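Local coordinates for protein formyltransferase (Francisella tularensis subsp. tularensis, PDB 4NV1) that belongs to the formyltransferase family, joining a domain built around a largely parallel sheet to a C-terminal dimerization domain, and binds dTDP-4-amino-4,6-dideoxyglucose, at residues N60-D63 with L64-K67; P95-N98 with P99-R102. All coordinates share one frame; numbering follows the deposited sequence.

Contact 1: N60-D63 with L64-K67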
# COMPACT_ATOMS: atom_id res chain seq x y z
N ASN A 60 12.89 22.55 -34.33
CA ASN A 60 12.17 22.58 -35.61
C ASN A 60 10.67 22.92 -35.51
O ASN A 60 9.91 22.80 -36.48
CB ASN A 60 12.29 21.18 -36.22
CG ASN A 60 13.72 20.80 -36.55
OD1 ASN A 60 14.50 21.65 -36.96
ND2 ASN A 60 14.08 19.54 -36.36
N GLY A 61 10.22 23.27 -34.32
CA GLY A 61 8.81 23.47 -34.06
C GLY A 61 8.37 24.55 -35.02
O GLY A 61 7.34 24.43 -35.69
N ASN A 62 9.21 25.58 -35.10
CA ASN A 62 8.96 26.76 -35.92
C ASN A 62 8.78 26.49 -37.42
O ASN A 62 8.15 27.28 -38.14
CB ASN A 62 10.02 27.82 -35.60
CG ASN A 62 9.65 28.64 -34.38
OD1 ASN A 62 8.50 28.67 -33.96
ND2 ASN A 62 10.62 29.32 -33.79
N ASP A 63 9.27 25.34 -37.87
CA ASP A 63 9.01 24.82 -39.22
C ASP A 63 7.57 24.42 -39.45
O ASP A 63 7.19 24.15 -40.59
CB ASP A 63 9.83 23.55 -39.50
CG ASP A 63 11.34 23.75 -39.45
OD1 ASP A 63 11.86 24.90 -39.43
OD2 ASP A 63 12.03 22.69 -39.43
N LEU A 64 6.74 24.27 -38.42
CA LEU A 64 5.32 24.02 -38.69
C LEU A 64 4.61 25.35 -38.97
O LEU A 64 3.41 25.37 -39.31
CB LEU A 64 4.61 23.38 -37.51
CG LEU A 64 4.86 21.95 -37.04
CD1 LEU A 64 6.16 21.41 -37.57
CD2 LEU A 64 4.88 21.96 -35.52
N ILE A 65 5.29 26.46 -38.76
CA ILE A 65 4.64 27.73 -39.08
C ILE A 65 4.37 27.67 -40.57
O ILE A 65 5.23 27.26 -41.37
CB ILE A 65 5.42 28.99 -38.65
CG1 ILE A 65 5.82 28.89 -37.17
CG2 ILE A 65 4.57 30.24 -38.84
CD1 ILE A 65 6.41 30.19 -36.65
N GLY A 66 3.13 27.97 -40.93
CA GLY A 66 2.76 28.14 -42.33
C GLY A 66 2.13 26.93 -42.99
O GLY A 66 1.53 27.09 -44.03
N LYS A 67 2.22 25.76 -42.35
CA LYS A 67 1.61 24.53 -42.85
C LYS A 67 0.30 24.15 -42.16
O LYS A 67 -0.44 23.33 -42.69
CB LYS A 67 2.62 23.41 -42.63
CG LYS A 67 3.93 23.76 -43.30
CD LYS A 67 5.10 23.01 -42.70
CE LYS A 67 5.70 22.01 -43.67
NZ LYS A 67 6.58 21.12 -42.86
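Leu-64 and Ile-65 reach back three residues to Gly-61 and Asn-62, winding the chain into a short 3-10 segment that continues from helix 57-60 toward strand 70-74. Leu-64 N donates to Gly-61 O at 2.8 Å, almost straight at 169°. Ile-65 N donates to Asn-62 O at 3.0 Å, and this donor stands further above the plane of its carbonyl.

Ile-65 illustrates how a side chain can follow its own backbone bond. Ile-65 CB passes 3.3 Å from Asn-62 O. With CG1 beside the backbone N and anti to the carbonyl carbon (chi1 -52°), the longer branch is swung onto the same oxygen, where Ile-65 CG1 approaches Asn-62 O closely at 3.0 Å. Ile-65 CD1 then runs on to lie 3.7 Å from Asn-62 OD1. The two side chains thus travel side by side in one direction, and both meet Leu-84 of helix 82-87.

Leu-64 folds over Gly-61 instead: Leu-64 CD2 comes within 3.5 Å of Gly-61 O, and the buried side chain also touches Ile-55. Beyond it the chain reverses in a type II turn, closed by a long bond from Lys-67 N to Leu-64 O, with Gly-66 at the position whose positive phi (98°) calls for glycine. The turn brings Lys-67 back beside Asp-63, but not into a salt bridge. The lysine chain bends at chi3, and Lys-67 CD, rather than the ammonium group, makes the near approach, 3.2 Å from Asp-63 O.

Contact 2: P95-N98 with P99-R102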
# COMPACT_ATOMS: atom_id res chain seq x y z
N PRO A 95 -3.77 18.73 -17.76
CA PRO A 95 -4.19 18.06 -16.54
C PRO A 95 -4.01 18.85 -15.27
O PRO A 95 -3.72 18.25 -14.24
CB PRO A 95 -3.33 16.78 -16.50
CG PRO A 95 -2.06 17.22 -17.11
CD PRO A 95 -2.40 18.34 -18.11
N GLY A 96 -4.35 20.13 -15.25
CA GLY A 96 -4.62 20.84 -13.99
C GLY A 96 -5.56 22.03 -14.16
O GLY A 96 -5.99 22.31 -15.27
N LEU A 97 -5.98 22.66 -13.06
CA LEU A 97 -6.96 23.76 -13.12
C LEU A 97 -6.17 25.05 -13.01
O LEU A 97 -5.95 25.55 -11.92
CB LEU A 97 -7.96 23.68 -11.98
CG LEU A 97 -9.29 24.44 -12.13
CD1 LEU A 97 -10.31 23.78 -13.01
CD2 LEU A 97 -9.97 24.59 -10.80
N ASN A 98 -5.79 25.63 -14.13
CA ASN A 98 -5.11 26.93 -14.10
C ASN A 98 -5.94 28.00 -13.36
O ASN A 98 -7.15 28.01 -13.46
CB ASN A 98 -4.94 27.43 -15.53
CG ASN A 98 -3.89 26.64 -16.33
OD1 ASN A 98 -3.61 26.97 -17.50
ND2 ASN A 98 -3.28 25.64 -15.71
N PRO A 99 -5.29 28.88 -12.59
CA PRO A 99 -3.85 28.99 -12.54
C PRO A 99 -3.22 28.26 -11.35
O PRO A 99 -2.14 28.66 -10.94
CB PRO A 99 -3.67 30.46 -12.26
CG PRO A 99 -4.81 30.77 -11.32
CD PRO A 99 -5.95 30.04 -11.97
N TYR A 100 -3.91 27.30 -10.73
CA TYR A 100 -3.40 26.58 -9.53
C TYR A 100 -2.49 25.37 -9.83
O TYR A 100 -2.84 24.51 -10.62
CB TYR A 100 -4.54 26.15 -8.64
CG TYR A 100 -5.60 27.21 -8.34
CD1 TYR A 100 -6.78 27.18 -9.06
CD2 TYR A 100 -5.45 28.18 -7.35
CE1 TYR A 100 -7.77 28.11 -8.85
CE2 TYR A 100 -6.46 29.14 -7.11
CZ TYR A 100 -7.63 29.08 -7.84
OH TYR A 100 -8.69 29.98 -7.74
N ASN A 101 -1.31 25.37 -9.25
CA ASN A 101 -0.32 24.27 -9.27
C ASN A 101 0.09 24.05 -10.70
O ASN A 101 -0.09 22.98 -11.25
CB ASN A 101 -0.89 23.00 -8.63
CG ASN A 101 -0.94 23.10 -7.13
OD1 ASN A 101 -0.05 23.69 -6.52
ND2 ASN A 101 -1.97 22.53 -6.52
N ARG A 102 0.43 25.15 -11.35
CA ARG A 102 0.95 25.14 -12.69
C ARG A 102 2.28 24.42 -12.59
O ARG A 102 2.95 24.42 -11.54
CB ARG A 102 1.11 26.58 -13.25
CG ARG A 102 -0.28 27.17 -13.49
CD ARG A 102 -0.33 28.68 -13.55
NE ARG A 102 0.75 29.17 -14.38
CZ ARG A 102 1.77 29.90 -13.96
NH1 ARG A 102 1.83 30.30 -12.69
NH2 ARG A 102 2.71 30.24 -14.83
O HOH W 1 -4.57 22.53 -10.27
O HOH W 2 -2.63 24.20 -13.53
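A type VI turn, the kind built on a cis proline, reverses the chain from Leu-97 to Tyr-100 in the loop between strands 89-94 and 102-103. The peptide bond between Asn-98 and Pro-99 is cis, and Tyr-100 N closes the turn on Leu-97 O at 2.9 Å with an N-H...O angle of 145°. Leu-97 O also lies at the edge of the tyrosine ring, near the ring plane, 3.4 Å from Tyr-100 CD1. The first torsion of Tyr-100 (chi1 -47°) keeps CG close to its own backbone N, and hence to the oxygen that N grips. Pro-99 CD sits over one face of the ring, 4.0 Å above its plane and offset toward the rim.

The run Pro-Gly-Leu-Asn-Pro-Tyr (95-100) appears to fit the His-Pro-x-Leu-x-Pro signature of formyltransferases from its proline onward, here lying deep in the chain. Two waters tie its limbs together through Tyr-100 O. One donates to Tyr-100 O and accepts from Leu-97 N; the other donates to Tyr-100 O and takes a weak bond from Asn-98 ND2. Thr-120 OG1 bonds to both Gly-96 O and Asn-98 N, while Gln-136 NE2 reaches Asn-98 O.

The side chain of Asn-98 runs across that of Arg-102, amide nearly perpendicular to guanidinium (85°). Their touch is with the aliphatic part of the arginine, Asn-98 ND2 lying 4.0 Å from Arg-102 CG. At the polar end, Arg-102 NE donates to Asp-129 O and NH2 to Ile-128 O.

Contacts 1 and 2 illustrate two ways of closing a turn beside neighbouring parallel strands of one sheet: residues 60-67 come before the start of strand 70-74, and residues 95-102 follow the end of strand 89-94. Helix 82-87 lies in the beta-alpha-beta crossover from the first of these strands to the second, and so stands between the two contacts in the chain. Their centres are 28 Å apart and their nearest atoms about 19 Å, so they do not touch. Contact 1 is peripheral, its centre 23 Å from that of the chain, against 9 Å for contact 2. The side chain of Asn-98 lies about 11 Å from the bound dTDP-4-amino-4,6-dideoxyglucose, and Pro-95 touches the ligand-pocket residue His-75.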